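Putative exported protein (Bacteroides fragilis, PDB 3FZX) is of unknown function but binds calcium ions and is probably an exported lipid-binding protein related to the LolA/LolB lipoprotein carriers. Local coordinates at residues Y186-P191 against R197-N202. Sequence-based numbering, arbitrary orientation.
Sequences YEWYAP and RSEQYN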
loop_
_atom_site.group_PDB
_atom_site.type_symbol
_atom_site.label_atom_id
_atom_site.label_comp_id
_atom_site.label_asym_id
_atom_site.label_seq_id
_atom_site.Cartn_x
_atom_site.Cartn_y
_atom_site.Cartn_z
ATOM N N TYR A 186 17.152 7.513 -12.446
ATOM C CA TYR A 186 17.110 8.766 -11.730
ATOM C C TYR A 186 15.687 9.285 -11.775
ATOM O O TYR A 186 14.962 9.070 -12.752
ATOM C CB TYR A 186 17.999 9.806 -12.394
ATOM C CG TYR A 186 19.481 9.486 -12.425
ATOM C CD1 TYR A 186 20.286 9.651 -11.301
ATOM C CD2 TYR A 186 20.095 9.097 -13.610
ATOM C CE1 TYR A 186 21.679 9.358 -11.346
ATOM C CE2 TYR A 186 21.466 8.819 -13.671
ATOM C CZ TYR A 186 22.241 8.955 -12.546
ATOM O OH TYR A 186 23.561 8.662 -12.647
ATOM N N GLU A 187 15.273 9.971 -10.725
ATOM C CA GLU A 187 14.032 10.724 -10.786
ATOM C C GLU A 187 14.159 12.062 -10.070
ATOM O O GLU A 187 15.015 12.267 -9.182
ATOM C CB GLU A 187 12.802 9.913 -10.352
ATOM C CG GLU A 187 12.756 9.450 -8.940
ATOM C CD GLU A 187 11.528 8.540 -8.663
ATOM O OE1 GLU A 187 11.117 7.751 -9.548
ATOM O OE2 GLU A 187 10.979 8.594 -7.544
ATOM N N TRP A 188 13.336 12.984 -10.540
ATOM C CA TRP A 188 13.333 14.328 -10.081
ATOM C C TRP A 188 11.907 14.591 -9.630
ATOM O O TRP A 188 10.969 14.318 -10.400
ATOM C CB TRP A 188 13.684 15.271 -11.209
ATOM C CG TRP A 188 15.124 15.314 -11.634
ATOM C CD1 TRP A 188 16.050 16.236 -11.254
ATOM C CD2 TRP A 188 15.770 14.473 -12.596
ATOM N NE1 TRP A 188 17.237 16.014 -11.898
ATOM C CE2 TRP A 188 17.092 14.948 -12.742
ATOM C CE3 TRP A 188 15.364 13.361 -13.345
ATOM C CZ2 TRP A 188 18.028 14.334 -13.586
ATOM C CZ3 TRP A 188 16.285 12.758 -14.199
ATOM C CH2 TRP A 188 17.610 13.250 -14.315
ATOM N N TYR A 189 11.739 15.091 -8.399
ATOM C CA TYR A 189 10.397 15.386 -7.899
ATOM C C TYR A 189 10.298 16.740 -7.220
ATOM O O TYR A 189 11.283 17.274 -6.712
ATOM C CB TYR A 189 9.883 14.279 -6.990
ATOM C CG TYR A 189 10.658 14.044 -5.711
ATOM C CD1 TYR A 189 11.731 13.138 -5.674
ATOM C CD2 TYR A 189 10.291 14.676 -4.521
ATOM C CE1 TYR A 189 12.434 12.904 -4.490
ATOM C CE2 TYR A 189 10.988 14.440 -3.321
ATOM C CZ TYR A 189 12.045 13.553 -3.314
ATOM O OH TYR A 189 12.691 13.279 -2.142
ATOM N N ALA A 190 9.076 17.268 -7.242
ATOM C CA ALA A 190 8.785 18.625 -6.823
ATOM C C ALA A 190 7.470 18.697 -6.060
ATOM O O ALA A 190 6.550 17.891 -6.305
ATOM C CB ALA A 190 8.706 19.567 -8.054
ATOM N N PRO A 191 7.363 19.676 -5.142
ATOM C CA PRO A 191 6.136 19.941 -4.395
ATOM C C PRO A 191 4.965 20.203 -5.314
ATOM O O PRO A 191 5.120 20.905 -6.312
ATOM C CB PRO A 191 6.456 21.226 -3.631
ATOM C CG PRO A 191 7.964 21.303 -3.562
ATOM C CD PRO A 191 8.513 20.481 -4.665
ATOM N N ARG A 197 10.547 14.378 -13.840
ATOM C CA ARG A 197 11.355 13.723 -14.839
ATOM C C ARG A 197 11.882 12.425 -14.269
ATOM O O ARG A 197 12.095 12.328 -13.057
ATOM C CB ARG A 197 12.509 14.642 -15.231
ATOM C CG ARG A 197 13.464 14.046 -16.277
ATOM C CD ARG A 197 14.680 14.959 -16.553
ATOM N NE ARG A 197 15.539 14.323 -17.552
ATOM C CZ ARG A 197 15.373 14.395 -18.879
ATOM N NH1 ARG A 197 14.405 15.117 -19.437
ATOM N NH2 ARG A 197 16.191 13.726 -19.675
ATOM N N SER A 198 12.053 11.425 -15.125
ATOM C CA SER A 198 12.725 10.193 -14.743
ATOM C C SER A 198 13.469 9.632 -15.934
ATOM O O SER A 198 13.123 9.922 -17.090
ATOM C CB SER A 198 11.748 9.142 -14.230
ATOM O OG SER A 198 11.036 8.575 -15.310
ATOM N N GLU A 199 14.487 8.822 -15.649
ATOM C CA GLU A 199 15.308 8.190 -16.675
ATOM C C GLU A 199 15.661 6.793 -16.219
ATOM O O GLU A 199 15.982 6.608 -15.046
ATOM C CB GLU A 199 16.604 8.965 -16.877
ATOM C CG GLU A 199 16.432 10.352 -17.450
ATOM C CD GLU A 199 17.724 11.153 -17.435
ATOM O OE1 GLU A 199 18.780 10.624 -17.028
ATOM O OE2 GLU A 199 17.672 12.321 -17.817
ATOM N N GLN A 200 15.615 5.820 -17.142
ATOM C CA GLN A 200 15.973 4.440 -16.842
ATOM C C GLN A 200 17.134 3.977 -17.710
ATOM O O GLN A 200 17.155 4.247 -18.920
ATOM C CB GLN A 200 14.774 3.510 -17.025
ATOM C CG GLN A 200 13.602 3.839 -16.071
ATOM C CD GLN A 200 12.832 5.075 -16.501
ATOM O OE1 GLN A 200 12.485 5.204 -17.672
ATOM N NE2 GLN A 200 12.574 5.997 -15.560
ATOM N N TYR A 201 18.088 3.288 -17.066
ATOM C CA TYR A 201 19.302 2.723 -17.689
ATOM C C TYR A 201 19.437 1.243 -17.386
ATOM O O TYR A 201 18.929 0.778 -16.376
ATOM C CB TYR A 201 20.546 3.406 -17.138
ATOM C CG TYR A 201 20.588 4.881 -17.426
ATOM C CD1 TYR A 201 19.954 5.773 -16.582
ATOM C CD2 TYR A 201 21.244 5.390 -18.554
ATOM C CE1 TYR A 201 19.965 7.125 -16.830
ATOM C CE2 TYR A 201 21.264 6.765 -18.807
ATOM C CZ TYR A 201 20.606 7.614 -17.934
ATOM O OH TYR A 201 20.559 8.967 -18.110
ATOM N N ASN A 202 20.135 0.498 -18.252
ATOM C CA ASN A 202 20.486 -0.901 -17.942
ATOM C C ASN A 202 21.810 -0.863 -17.217
ATOM O O ASN A 202 22.417 0.213 -17.096
ATOM C CB ASN A 202 20.552 -1.809 -19.194
ATOM C CG ASN A 202 21.625 -1.406 -20.210
ATOM O OD1 ASN A 202 22.518 -0.564 -19.976
ATOM N ND2 ASN A 202 21.524 -2.014 -21.375
#
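The W188 indole has CD of R197 over one face of its six-membered ring, 3.9 Å from the ring centroid in a CH-pi contact offset toward the rim, while CB and CG of R197 pass close to CE3. R197 O and E199 OE1 lie at the edge of the indole. The guanidinium of R197, steeply turned (71°) from the indole plane, has W188 CH2 and E199 OE2 at its own edge. R197 is extended as far as NE, CG anti to the backbone N (chi1 179°), and then turns its guanidinium toward E199. NE and NH2 of R197 both grip OE2 of E199 side-on, R197 NH2 to E199 OE2 at 2.8 Å in a salt bridge. The other oxygen, E199 OE1, accepts Y201 OH at 2.7 Å from above the carboxylate plane. Held at both oxygens, E199 crosses the outer end of W188, its OE2 3.6 Å from W188 CH2. Y201 CE1 approaches the edge of the Y186 ring, 3.8 Å from Y186 CD2, with the two rings nearly perpendicular. Beyond these segments, W188 NE1 donates to E154, and K167 makes a cation-pi contact with Y186. On the other face of the sheet E187 and S198 meet through their CB atoms, and their polar ends bond to Y108 and S211. Backbone bonds join Y186 and E199 in both directions, and W188 N donates to R197 O at 2.9 Å; the return bond, R197 N to W188 O, is weak at 3.5 Å. This is the ladder of an antiparallel beta hairpin, strands 180-190 and 194-202, within the closed antiparallel barrel of this DUF3108-like, LolA/LolB-clan protein.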